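Local atomic coordinates of MarR-family transcriptional regulator (Bordetella bronchiseptica, PDB entry 6PCO), a protein that probably binds DNA as a dimeric MarR-type transcription factor and regulates biofilm formation, with its DNA binding controlled by 6-hydroxynicotinic acid. Residues R61-Q64 against R65-I69; A68-Q71 against Q72-D76; D108-T111 against V112-V115; R146-V149 against E150-P154; G165-N168 against P169-V173. All blocks are in the same frame, centred on the assembly; numbering follows the deposited sequence.

Interaction 1 of 5, residues R61-Q64 against R65-I69. With BU1 (1,4-butanediol), chain E.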
loop_
_atom_site.group_PDB
_atom_site.type_symbol
_atom_site.label_atom_id
_atom_site.label_comp_id
_atom_site.label_asym_id
_atom_site.label_seq_id
_atom_site.Cartn_x
_atom_site.Cartn_y
_atom_site.Cartn_z
ATOM N N ARG A 61 -0.554 -0.040 8.017
ATOM C CA ARG A 61 -1.545 -0.791 8.780
ATOM C C ARG A 61 -2.943 -0.453 8.242
ATOM O O ARG A 61 -3.731 -1.343 7.952
ATOM C CB ARG A 61 -1.437 -0.497 10.281
ATOM C CG ARG A 61 -0.340 -1.253 11.015
ATOM C CD ARG A 61 -0.232 -0.920 12.504
ATOM N NE ARG A 61 -1.481 -0.891 13.267
ATOM C CZ ARG A 61 -2.143 -1.963 13.700
ATOM N NH1 ARG A 61 -1.751 -3.174 13.340
ATOM N NH2 ARG A 61 -3.207 -1.818 14.474
ATOM N N ALA A 62 -3.235 0.844 8.100
ATOM C CA ALA A 62 -4.547 1.289 7.695
ATOM C C ALA A 62 -4.873 0.796 6.278
ATOM O O ALA A 62 -6.042 0.516 5.972
ATOM C CB ALA A 62 -4.627 2.785 7.775
ATOM N N TYR A 63 -3.844 0.695 5.426
ATOM C CA TYR A 63 -4.002 0.205 4.044
ATOM C C TYR A 63 -4.212 -1.320 4.036
ATOM O O TYR A 63 -5.023 -1.807 3.249
ATOM C CB TYR A 63 -2.816 0.643 3.184
ATOM C CG TYR A 63 -2.791 0.046 1.799
ATOM C CD1 TYR A 63 -3.688 0.444 0.817
ATOM C CD2 TYR A 63 -1.859 -0.924 1.465
ATOM C CE1 TYR A 63 -3.676 -0.124 -0.448
ATOM C CE2 TYR A 63 -1.832 -1.502 0.207
ATOM C CZ TYR A 63 -2.744 -1.106 -0.754
ATOM O OH TYR A 63 -2.684 -1.685 -1.992
ATOM N N GLN A 64 -3.495 -2.066 4.900
ATOM C CA GLN A 64 -3.740 -3.522 5.097
ATOM C C GLN A 64 -5.211 -3.731 5.482
ATOM O O GLN A 64 -5.898 -4.579 4.913
ATOM C CB GLN A 64 -2.914 -4.164 6.220
ATOM C CG GLN A 64 -1.410 -3.965 6.140
ATOM C CD GLN A 64 -0.686 -4.907 5.212
ATOM O OE1 GLN A 64 -1.238 -5.904 4.750
ATOM N NE2 GLN A 64 0.579 -4.604 4.960
ATOM N N ARG A 65 -5.682 -2.977 6.483
ATOM C CA ARG A 65 -7.055 -3.117 6.976
ATOM C C ARG A 65 -8.055 -2.936 5.820
ATOM O O ARG A 65 -8.992 -3.727 5.644
ATOM C CB ARG A 65 -7.337 -2.118 8.099
ATOM C CG ARG A 65 -8.739 -2.270 8.674
ATOM C CD ARG A 65 -8.997 -1.423 9.900
ATOM N NE ARG A 65 -10.430 -1.228 10.057
ATOM C CZ ARG A 65 -11.141 -0.320 9.396
ATOM N NH1 ARG A 65 -10.599 0.356 8.392
ATOM N NH2 ARG A 65 -12.389 -0.086 9.757
ATOM N N HIS A 66 -7.843 -1.895 5.022
ATOM C CA HIS A 66 -8.700 -1.611 3.896
ATOM C C HIS A 66 -8.714 -2.794 2.917
ATOM O O HIS A 66 -9.785 -3.195 2.437
ATOM C CB HIS A 66 -8.297 -0.298 3.217
ATOM C CG HIS A 66 -8.934 -0.134 1.891
ATOM N ND1 HIS A 66 -10.272 0.166 1.764
ATOM C CD2 HIS A 66 -8.441 -0.265 0.640
ATOM C CE1 HIS A 66 -10.582 0.239 0.479
ATOM N NE2 HIS A 66 -9.472 -0.018 -0.239
ATOM N N VAL A 67 -7.542 -3.363 2.618
ATOM C CA VAL A 67 -7.461 -4.429 1.601
ATOM C C VAL A 67 -8.156 -5.696 2.128
ATOM O O VAL A 67 -8.871 -6.359 1.379
ATOM C CB VAL A 67 -6.013 -4.699 1.143
ATOM C CG1 VAL A 67 -5.896 -6.007 0.379
ATOM C CG2 VAL A 67 -5.480 -3.555 0.291
ATOM N N ALA A 68 -7.955 -6.023 3.408
ATOM C CA ALA A 68 -8.702 -7.111 4.044
ATOM C C ALA A 68 -10.211 -6.852 3.920
ATOM O O ALA A 68 -10.958 -7.736 3.519
ATOM C CB ALA A 68 -8.287 -7.271 5.489
ATOM N N ILE A 69 -10.653 -5.635 4.262
ATOM C CA ILE A 69 -12.047 -5.316 4.157
ATOM C C ILE A 69 -12.481 -5.535 2.705
ATOM O O ILE A 69 -13.526 -6.131 2.451
ATOM C CB ILE A 69 -12.335 -3.885 4.639
ATOM C CG1 ILE A 69 -12.313 -3.801 6.160
ATOM C CG2 ILE A 69 -13.654 -3.366 4.076
ATOM C CD1 ILE A 69 -12.107 -2.396 6.683
HETATM C C1 BU1 E . -13.034 2.273 -1.096
HETATM C C2 BU1 E . -11.924 2.338 -2.160
HETATM C C3 BU1 E . -11.688 1.023 -2.908
HETATM C C4 BU1 E . -10.364 1.115 -3.688
HETATM O O5 BU1 E . -12.774 3.130 0.055
HETATM O O6 BU1 E . -9.270 0.378 -3.089
#
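Arg-61 to Gln-64 and Arg-65 to Ile-69 are consecutive turns of helix 55-73. Each of Arg-65, His-66, Val-67 and Ala-68 gives its backbone N-H to the carbonyl four residues earlier. The bond from Ala-68 N to Gln-64 O is nearly straight, at 2.9 Å and 177°.

On one flank Tyr-63 meets Val-67. The tyrosine CG is anti to the backbone N (chi1 173°), and the ring swings forward along the helix. Val-67 CG2 then sits over one face in a CH-pi contact, 4.1 Å from the ring centroid. It lies toward the rim, with Tyr-63 CZ closest to Val-67 CG2 at 3.8 Å.

Arg-65 starts the same way and then runs extended. Ile-69 CD1 lies 3.5 Å above the plane of its guanidinium, over the centre. Its NH1 and NH2 bond to the carbonyls of Thr-163 and Ser-162, which fixes the group against helix 143-164.

His-66 is held at both ring nitrogens. ND1 bonds to Thr-163 OG1. NE2 and O6 of the bound 1,4-butanediol are 2.9 Å apart in a hydrogen bond, with the diol oxygen at the ring edge. The diol also bonds to Gly-56 N and Arg-60 NH2 of the second subunit. His-66 thus brings this turn of helix to a ligand pocket at the dimer interface, which also includes Val-85 and Thr-160.

Interaction 2 of 5, residues A68-Q71 against Q72-D76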
loop_
_atom_site.group_PDB
_atom_site.type_symbol
_atom_site.label_atom_id
_atom_site.label_comp_id
_atom_site.label_asym_id
_atom_site.label_seq_id
_atom_site.Cartn_x
_atom_site.Cartn_y
_atom_site.Cartn_z
ATOM N N ALA A 68 -7.955 -6.023 3.408
ATOM C CA ALA A 68 -8.702 -7.111 4.044
ATOM C C ALA A 68 -10.211 -6.852 3.920
ATOM O O ALA A 68 -10.958 -7.736 3.519
ATOM C CB ALA A 68 -8.287 -7.271 5.489
ATOM N N ILE A 69 -10.653 -5.635 4.262
ATOM C CA ILE A 69 -12.047 -5.316 4.157
ATOM C C ILE A 69 -12.481 -5.535 2.705
ATOM O O ILE A 69 -13.526 -6.131 2.451
ATOM C CB ILE A 69 -12.335 -3.885 4.639
ATOM C CG1 ILE A 69 -12.313 -3.801 6.160
ATOM C CG2 ILE A 69 -13.654 -3.366 4.076
ATOM C CD1 ILE A 69 -12.107 -2.396 6.683
ATOM N N PHE A 70 -11.692 -5.017 1.759
ATOM C CA PHE A 70 -12.031 -5.116 0.327
ATOM C C PHE A 70 -12.279 -6.587 -0.033
ATOM O O PHE A 70 -13.270 -6.892 -0.670
ATOM C CB PHE A 70 -10.930 -4.503 -0.554
ATOM C CG PHE A 70 -11.217 -4.582 -2.033
ATOM C CD1 PHE A 70 -10.934 -5.735 -2.753
ATOM C CD2 PHE A 70 -11.826 -3.530 -2.696
ATOM C CE1 PHE A 70 -11.235 -5.827 -4.104
ATOM C CE2 PHE A 70 -12.149 -3.633 -4.042
ATOM C CZ PHE A 70 -11.850 -4.778 -4.744
ATOM N N GLN A 71 -11.354 -7.466 0.391
ATOM C CA GLN A 71 -11.310 -8.899 0.013
ATOM C C GLN A 71 -12.479 -9.673 0.637
ATOM O O GLN A 71 -13.055 -10.553 -0.003
ATOM C CB GLN A 71 -9.975 -9.510 0.439
ATOM C CG GLN A 71 -8.822 -9.088 -0.460
ATOM C CD GLN A 71 -7.474 -9.563 0.024
ATOM O OE1 GLN A 71 -7.164 -9.506 1.212
ATOM N NE2 GLN A 71 -6.661 -10.036 -0.908
ATOM N N GLN A 72 -12.800 -9.338 1.891
ATOM C CA GLN A 72 -13.893 -9.927 2.624
ATOM C C GLN A 72 -15.247 -9.562 1.980
ATOM O O GLN A 72 -16.099 -10.422 1.855
ATOM C CB GLN A 72 -13.809 -9.514 4.095
ATOM C CG GLN A 72 -12.661 -10.190 4.836
ATOM C CD GLN A 72 -12.765 -10.006 6.331
ATOM O OE1 GLN A 72 -13.806 -10.264 6.929
ATOM N NE2 GLN A 72 -11.682 -9.558 6.949
ATOM N N THR A 73 -15.438 -8.312 1.542
ATOM C CA THR A 73 -16.781 -7.848 1.098
ATOM C C THR A 73 -16.988 -7.957 -0.431
ATOM O O THR A 73 -18.126 -8.043 -0.871
ATOM C CB THR A 73 -17.092 -6.449 1.652
ATOM O OG1 THR A 73 -16.131 -5.514 1.193
ATOM C CG2 THR A 73 -17.033 -6.402 3.159
ATOM N N ILE A 74 -15.932 -7.959 -1.251
ATOM C CA ILE A 74 -16.133 -8.021 -2.709
ATOM C C ILE A 74 -16.650 -9.412 -3.089
ATOM O O ILE A 74 -16.048 -10.408 -2.706
ATOM C CB ILE A 74 -14.860 -7.626 -3.496
ATOM C CG1 ILE A 74 -15.213 -7.192 -4.920
ATOM C CG2 ILE A 74 -13.790 -8.716 -3.491
ATOM C CD1 ILE A 74 -15.750 -5.781 -5.004
ATOM N N PRO A 75 -17.789 -9.522 -3.816
ATOM C CA PRO A 75 -18.334 -10.816 -4.253
ATOM C C PRO A 75 -17.399 -11.638 -5.158
ATOM O O PRO A 75 -17.078 -12.789 -4.839
ATOM C CB PRO A 75 -19.590 -10.453 -5.070
ATOM C CG PRO A 75 -19.958 -9.050 -4.633
ATOM C CD PRO A 75 -18.658 -8.401 -4.208
ATOM N N ASP A 76 -16.978 -11.027 -6.276
ATOM C CA ASP A 76 -16.010 -11.601 -7.206
ATOM C C ASP A 76 -14.639 -11.682 -6.525
ATOM O O ASP A 76 -13.941 -10.674 -6.379
ATOM C CB ASP A 76 -15.899 -10.791 -8.497
ATOM C CG ASP A 76 -14.924 -11.398 -9.493
ATOM O OD1 ASP A 76 -14.068 -12.202 -9.074
ATOM O OD2 ASP A 76 -15.032 -11.079 -10.681
#
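Ala-68 to Gln-71 and Gln-72 to Asp-76 meet where helix 55-73 ends, so this is a helix C-terminus running into a turn. The last carbonyls are taken in order. Gln-72 N bonds to Ala-68 O at 2.9 Å. Thr-73 N bonds to Ile-69 O at 3.0 Å. Ile-74 N bonds to Phe-70 O at 2.9 Å, although Ile-74 itself has already left helical phi/psi.

Ile-69 O may have a second donor. Thr-73 OG1 lies 3.0 Å from Ile-69 O, with its torsion (chi1 60°) aiming the hydroxyl back at that carbonyl. The position of this hydroxyl is less sure, so the bond is doubtful.

Asp-76 is held by partners beyond the helix: OD2 forms a salt bridge with Arg-122 NH2, and OD1 accepts from Lys-78 N.

The apolar part is Phe-70 against Ile-74. The two side chains run side by side and point the same way, and Ile-74 CB lies over one face of the ring. Phe-70 also touches Ala-81 and Phe-84 of helix 81-93 and Ile-159 of helix 143-164. The helix end is thus packed between helices 81-93 and 143-164. Both isoleucine branches reach the ring: Ile-74 CG2 is 3.9 Å from Phe-70 CE1, and Ile-74 CD1 is 4.0 Å from Phe-70 CZ.

Interaction 3 of 5, residues D108-T111 against V112-V115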
loop_
_atom_site.group_PDB
_atom_site.type_symbol
_atom_site.label_atom_id
_atom_site.label_comp_id
_atom_site.label_asym_id
_atom_site.label_seq_id
_atom_site.Cartn_x
_atom_site.Cartn_y
_atom_site.Cartn_z
ATOM N N ASP A 108 1.536 2.200 -9.647
ATOM C CA ASP A 108 2.798 2.070 -10.347
ATOM C C ASP A 108 2.573 1.203 -11.586
ATOM O O ASP A 108 1.637 0.388 -11.646
ATOM C CB ASP A 108 3.926 1.529 -9.463
ATOM C CG ASP A 108 3.652 0.170 -8.848
ATOM O OD1 ASP A 108 3.004 0.135 -7.775
ATOM O OD2 ASP A 108 4.076 -0.842 -9.455
ATOM N N GLN A 109 3.475 1.407 -12.545
ATOM C CA GLN A 109 3.408 0.890 -13.883
ATOM C C GLN A 109 3.478 -0.639 -13.879
ATOM O O GLN A 109 2.809 -1.296 -14.691
ATOM C CB GLN A 109 4.554 1.486 -14.703
ATOM C CG GLN A 109 4.412 1.288 -16.206
ATOM C CD GLN A 109 5.216 2.328 -16.950
ATOM O OE1 GLN A 109 4.724 3.001 -17.853
ATOM N NE2 GLN A 109 6.462 2.496 -16.538
ATOM N N ALA A 110 4.300 -1.193 -12.981
ATOM C CA ALA A 110 4.451 -2.655 -12.874
ATOM C C ALA A 110 3.112 -3.276 -12.435
ATOM O O ALA A 110 2.626 -4.241 -13.048
ATOM C CB ALA A 110 5.594 -3.019 -11.939
ATOM N N THR A 111 2.507 -2.713 -11.383
ATOM C CA THR A 111 1.195 -3.150 -10.928
ATOM C C THR A 111 0.170 -3.005 -12.071
ATOM O O THR A 111 -0.660 -3.914 -12.283
ATOM C CB THR A 111 0.767 -2.395 -9.661
ATOM O OG1 THR A 111 1.807 -2.458 -8.683
ATOM C CG2 THR A 111 -0.526 -2.921 -9.074
ATOM N N VAL A 112 0.222 -1.890 -12.820
ATOM C CA VAL A 112 -0.761 -1.651 -13.909
ATOM C C VAL A 112 -0.625 -2.739 -14.988
ATOM O O VAL A 112 -1.618 -3.333 -15.348
ATOM C CB VAL A 112 -0.679 -0.233 -14.513
ATOM C CG1 VAL A 112 -1.547 -0.093 -15.750
ATOM C CG2 VAL A 112 -1.067 0.838 -13.508
ATOM N N ARG A 113 0.584 -3.002 -15.498
ATOM C CA ARG A 113 0.732 -3.970 -16.612
ATOM C C ARG A 113 0.202 -5.331 -16.147
ATOM O O ARG A 113 -0.399 -6.100 -16.919
ATOM C CB ARG A 113 2.178 -4.062 -17.110
ATOM C CG ARG A 113 3.139 -4.656 -16.095
ATOM C CD ARG A 113 4.597 -4.713 -16.516
ATOM N NE ARG A 113 5.394 -5.258 -15.424
ATOM C CZ ARG A 113 5.260 -6.497 -14.940
ATOM N NH1 ARG A 113 4.428 -7.372 -15.514
ATOM N NH2 ARG A 113 5.933 -6.840 -13.857
ATOM N N GLY A 114 0.423 -5.622 -14.863
ATOM C CA GLY A 114 0.002 -6.868 -14.296
ATOM C C GLY A 114 -1.507 -6.958 -14.254
ATOM O O GLY A 114 -2.088 -7.950 -14.679
ATOM N N VAL A 115 -2.141 -5.888 -13.753
ATOM C CA VAL A 115 -3.601 -5.763 -13.790
ATOM C C VAL A 115 -4.110 -5.934 -15.226
ATOM O O VAL A 115 -5.024 -6.715 -15.481
ATOM C CB VAL A 115 -4.077 -4.422 -13.223
ATOM C CG1 VAL A 115 -5.528 -4.182 -13.602
ATOM C CG2 VAL A 115 -3.866 -4.341 -11.711
#
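Asp-108 to Thr-111 and Val-112 to Val-115 form the first turns of helix 109-121, and the i to i+4 bonds begin at once, with Val-112 N to Asp-108 O at 2.9 Å and Val-115 N to Thr-111 O at 2.9 Å.

Asp-108 is the N-cap. Its CG lies between the backbone N and the carbonyl carbon (chi1 58°), which folds the carboxylate over the start of the helix. OD2 accepts from Thr-111 N at 3.1 Å and 163°. The N-H comes from above the carboxylate plane. Thr-111 OG1 also lies near both carboxylate oxygens, where at most a weak bond is likely and its acceptor is not settled. A negative group at this end would probably also suit the helix dipole.

In the winged helix-turn-helix of MarR proteins, helix 98-105 and helix 109-121 correspond to the helix-turn-helix pair. The second of these is the recognition helix in relatives. Here Val-112 packs on Leu-98 and Val-102 of the first helix. Its CG2 also sits 3.3 Å from Asp-108 O. Val-115 faces helix 81-93 and touches Ala-82 and Val-86.

Arg-113 goes to another side. Its first torsion (chi1 67°) lays the extended chain back along Ala-110, so that NE comes 4.1 Å from Ala-110 CB. One face of the guanidinium lies over Ala-110 O, offset toward the rim, with the oxygen 3.8 Å above the plane. Gly-114 N bonds to this same carbonyl at 3.2 Å. Asp-108 also packs on Gln-64 of the second subunit.

Interaction 4 of 5, residues R146-V149 against E150-P154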
loop_
_atom_site.group_PDB
_atom_site.type_symbol
_atom_site.label_atom_id
_atom_site.label_comp_id
_atom_site.label_asym_id
_atom_site.label_seq_id
_atom_site.Cartn_x
_atom_site.Cartn_y
_atom_site.Cartn_z
ATOM N N ARG A 146 -17.640 -3.277 -18.206
ATOM C CA ARG A 146 -18.530 -2.213 -17.763
ATOM C C ARG A 146 -19.598 -2.794 -16.830
ATOM O O ARG A 146 -19.912 -2.218 -15.802
ATOM C CB ARG A 146 -19.124 -1.521 -18.987
ATOM C CG ARG A 146 -19.885 -0.236 -18.714
ATOM C CD ARG A 146 -20.236 0.448 -20.037
ATOM N NE ARG A 146 -19.066 1.026 -20.712
ATOM C CZ ARG A 146 -18.404 0.481 -21.741
ATOM N NH1 ARG A 146 -18.909 -0.559 -22.393
ATOM N NH2 ARG A 146 -17.230 0.987 -22.104
ATOM N N ALA A 147 -20.120 -3.976 -17.157
ATOM C CA ALA A 147 -21.163 -4.579 -16.308
ATOM C C ALA A 147 -20.602 -4.835 -14.897
ATOM O O ALA A 147 -21.187 -4.419 -13.897
ATOM C CB ALA A 147 -21.686 -5.830 -16.954
ATOM N N LEU A 148 -19.422 -5.457 -14.841
ATOM C CA LEU A 148 -18.786 -5.846 -13.601
ATOM C C LEU A 148 -18.500 -4.615 -12.723
ATOM O O LEU A 148 -18.768 -4.644 -11.530
ATOM C CB LEU A 148 -17.520 -6.640 -13.941
ATOM C CG LEU A 148 -16.654 -7.061 -12.752
ATOM C CD1 LEU A 148 -17.384 -8.009 -11.810
ATOM C CD2 LEU A 148 -15.357 -7.685 -13.237
ATOM N N VAL A 149 -17.967 -3.535 -13.305
ATOM C CA VAL A 149 -17.780 -2.263 -12.588
ATOM C C VAL A 149 -19.102 -1.840 -11.928
ATOM O O VAL A 149 -19.112 -1.493 -10.768
ATOM C CB VAL A 149 -17.283 -1.158 -13.539
ATOM C CG1 VAL A 149 -17.412 0.237 -12.938
ATOM C CG2 VAL A 149 -15.862 -1.407 -13.983
ATOM N N GLU A 150 -20.190 -1.832 -12.709
ATOM C CA GLU A 150 -21.517 -1.427 -12.252
ATOM C C GLU A 150 -22.015 -2.386 -11.152
ATOM O O GLU A 150 -22.483 -1.919 -10.123
ATOM C CB GLU A 150 -22.479 -1.322 -13.440
ATOM C CG GLU A 150 -22.217 -0.111 -14.349
ATOM C CD GLU A 150 -22.025 1.247 -13.667
ATOM O OE1 GLU A 150 -22.917 1.665 -12.886
ATOM O OE2 GLU A 150 -20.979 1.898 -13.914
ATOM N N GLU A 151 -21.866 -3.708 -11.346
ATOM C CA GLU A 151 -22.189 -4.717 -10.329
ATOM C C GLU A 151 -21.460 -4.480 -8.991
ATOM O O GLU A 151 -22.019 -4.760 -7.913
ATOM C CB GLU A 151 -21.817 -6.122 -10.797
ATOM C CG GLU A 151 -22.713 -6.683 -11.882
ATOM C CD GLU A 151 -24.188 -6.576 -11.565
ATOM O OE1 GLU A 151 -24.570 -6.998 -10.450
ATOM O OE2 GLU A 151 -24.942 -6.040 -12.421
ATOM N N MET A 152 -20.208 -4.002 -9.030
ATOM C CA MET A 152 -19.382 -3.942 -7.814
ATOM C C MET A 152 -19.580 -2.621 -7.045
ATOM O O MET A 152 -19.130 -2.502 -5.890
ATOM C CB MET A 152 -17.906 -4.137 -8.159
ATOM C CG MET A 152 -17.581 -5.540 -8.658
ATOM S SD MET A 152 -17.965 -6.909 -7.523
ATOM C CE MET A 152 -19.481 -7.549 -8.232
ATOM N N VAL A 153 -20.303 -1.659 -7.633
ATOM C CA VAL A 153 -20.372 -0.291 -7.089
ATOM C C VAL A 153 -20.964 -0.291 -5.681
ATOM O O VAL A 153 -20.370 0.300 -4.784
ATOM C CB VAL A 153 -21.117 0.668 -8.030
ATOM C CG1 VAL A 153 -21.364 2.012 -7.378
ATOM C CG2 VAL A 153 -20.347 0.857 -9.323
ATOM N N PRO A 154 -22.159 -0.883 -5.450
ATOM C CA PRO A 154 -22.695 -1.060 -4.099
ATOM C C PRO A 154 -21.694 -1.588 -3.061
ATOM O O PRO A 154 -21.612 -1.090 -1.955
ATOM C CB PRO A 154 -23.774 -2.132 -4.318
ATOM C CG PRO A 154 -24.292 -1.840 -5.690
ATOM C CD PRO A 154 -23.098 -1.348 -6.480
#
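Leu-148 and Met-152 make the main apolar contact along this part of helix 143-164. Their side chains lie at a slant to each other. Leu-148 CD1 meets Met-152 CG at 4.0 Å and Met-152 CE at 4.2 Å. The leucine CG is anti to the backbone N (chi1 176°), which carries the branch forward to the methionine. The methionine chain bends at chi2 and chi3 and brings its CE methyl back to the leucine.

Val-149 takes a different face. Its CG1 is 4.1 Å from Glu-150 OE2. The main partner of that carboxylate is Arg-91 NE, with which OE2 forms a salt bridge. Arg-146 NE also lies close to Arg-91 NH1, and the glutamate may ease the crowding of these like charges.

The backbone sets these positions. Glu-150 N bonds to Arg-146 O at 3.1 Å, and Glu-151 N bonds to Ala-147 O at 2.7 Å, close to straight at 169°. Then the pattern slackens. Met-152 N bonds to Leu-148 O at 3.0 Å with a bent angle of 134°, and only weakly to Val-149 O. Pro-154 has no N-H to give, and the helix is kinked there.

Further out, Met-152 touches Ile-74 and Phe-84, Val-149 packs on Leu-87, and Val-153 packs on Tyr-49 of the second subunit. The arrangement is a proline-kinked stretch of the long helix that, in the MarR fold, joins the winged helix-turn-helix domain to the dimerisation helices.

Interaction 5 of 5, residues G165-N168 against P169-V173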
loop_
_atom_site.group_PDB
_atom_site.type_symbol
_atom_site.label_atom_id
_atom_site.label_comp_id
_atom_site.label_asym_id
_atom_site.label_seq_id
_atom_site.Cartn_x
_atom_site.Cartn_y
_atom_site.Cartn_z
ATOM N N GLY A 165 -15.120 2.924 9.159
ATOM C CA GLY A 165 -15.355 2.275 10.417
ATOM C C GLY A 165 -16.149 3.183 11.326
ATOM O O GLY A 165 -17.276 3.552 10.992
ATOM N N GLY A 166 -15.522 3.586 12.434
ATOM C CA GLY A 166 -16.168 4.371 13.482
ATOM C C GLY A 166 -15.745 5.830 13.479
ATOM O O GLY A 166 -16.024 6.525 14.414
ATOM N N LEU A 167 -15.067 6.303 12.428
ATOM C CA LEU A 167 -14.834 7.744 12.277
ATOM C C LEU A 167 -16.178 8.500 12.154
ATOM O O LEU A 167 -17.069 8.102 11.384
ATOM C CB LEU A 167 -13.965 7.988 11.038
ATOM C CG LEU A 167 -12.530 7.465 11.074
ATOM C CD1 LEU A 167 -11.710 8.126 9.981
ATOM C CD2 LEU A 167 -11.872 7.704 12.417
ATOM N N ASN A 168 -16.301 9.614 12.898
ATOM C CA ASN A 168 -17.488 10.489 12.881
ATOM C C ASN A 168 -17.493 11.284 11.572
ATOM O O ASN A 168 -16.471 11.383 10.895
ATOM C CB ASN A 168 -17.578 11.356 14.151
ATOM C CG ASN A 168 -16.616 12.530 14.215
ATOM O OD1 ASN A 168 -16.438 13.247 13.230
ATOM N ND2 ASN A 168 -16.027 12.772 15.377
ATOM N N PRO A 169 -18.641 11.856 11.141
ATOM C CA PRO A 169 -18.718 12.518 9.837
ATOM C C PRO A 169 -17.635 13.567 9.558
ATOM O O PRO A 169 -17.271 13.752 8.399
ATOM C CB PRO A 169 -20.116 13.149 9.883
ATOM C CG PRO A 169 -20.911 12.164 10.692
ATOM C CD PRO A 169 -19.956 11.799 11.810
ATOM N N ALA A 170 -17.124 14.223 10.605
ATOM C CA ALA A 170 -16.075 15.252 10.449
ATOM C C ALA A 170 -14.714 14.579 10.229
ATOM O O ALA A 170 -13.929 14.992 9.396
ATOM C CB ALA A 170 -16.062 16.162 11.652
ATOM N N GLU A 171 -14.469 13.514 10.991
ATOM C CA GLU A 171 -13.259 12.708 10.908
ATOM C C GLU A 171 -13.142 12.045 9.524
ATOM O O GLU A 171 -12.029 11.981 8.945
ATOM C CB GLU A 171 -13.282 11.704 12.060
ATOM C CG GLU A 171 -12.995 12.361 13.393
ATOM C CD GLU A 171 -13.296 11.500 14.600
ATOM O OE1 GLU A 171 -14.100 10.551 14.429
ATOM O OE2 GLU A 171 -12.717 11.773 15.697
ATOM N N ARG A 172 -14.281 11.592 8.974
ATOM C CA ARG A 172 -14.325 11.061 7.598
ATOM C C ARG A 172 -13.822 12.124 6.604
ATOM O O ARG A 172 -13.004 11.834 5.737
ATOM C CB ARG A 172 -15.736 10.574 7.253
ATOM C CG ARG A 172 -16.227 9.422 8.121
ATOM C CD ARG A 172 -17.449 8.726 7.557
ATOM N NE ARG A 172 -17.765 7.541 8.344
ATOM C CZ ARG A 172 -18.639 6.608 7.988
ATOM N NH1 ARG A 172 -19.305 6.718 6.848
ATOM N NH2 ARG A 172 -18.821 5.555 8.763
ATOM N N VAL A 173 -14.296 13.363 6.746
ATOM C CA VAL A 173 -13.875 14.467 5.871
ATOM C C VAL A 173 -12.388 14.758 6.119
ATOM O O VAL A 173 -11.598 14.914 5.184
ATOM C CB VAL A 173 -14.761 15.716 6.089
ATOM C CG1 VAL A 173 -14.125 17.026 5.623
ATOM C CG2 VAL A 173 -16.119 15.521 5.437
#
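Asn-168 and Glu-171 bring their flat groups face to face. The chains cross at about a right angle, yet the amide and carboxylate planes are only 2° apart and stacked. Asn-168 is the N-cap of helix 169-183. Its CG sits between the backbone N and the carbonyl carbon (chi1 75°), which turns OD1 toward the first N-H groups of the helix. OD1 accepts from Ala-170 N at 2.9 Å, in the carbonyl plane, and from Glu-171 N at 3.0 Å, above it. Glu-171 answers with OE1, whose anti lone pair takes the N-H of Asn-168 at 2.8 Å. Its OE2 makes a weak bond to Tyr-177 OH of the second subunit.

Arg-172 lies extended in another direction, back over the loop. Its NE bonds to Leu-167 O at 3.2 Å. NH2 makes a weak bond to Gly-165 O, and NH1 bonds to Gln-161 OE1. Leu-167 points toward the helix between the two charged chains. Its CB is 3.9 Å from Glu-171 CB and 4.0 Å from Arg-172 CG. The reciprocal bonds of Asn-168 and Glu-171 are a capping box, which starts helix 169-183 after the short loop from helix 143-164.

How the interactions relate
All five contacts are local, so none closes a long loop, and none nests inside or crosses another. Interactions 1 and 2 overlap at Ala-68 and Ile-69 and follow helix 55-73 from the ligand pocket to its end; the others follow in series. Interaction 3 opens helix 109-121 in what is probably the DNA-binding part. Interaction 4 lies on helix 143-164, and interaction 5 turns the chain from that helix into helix 169-183. Two pairs touch. Residues 72-76 pack on residues 146-154, where Ile-74 CD1 is 3.5 Å from Met-152 SD. Arg-65 of interaction 1 reaches Gly-165 of interaction 5. Interactions 3 and 5 lie on opposite sides of the chain's centre.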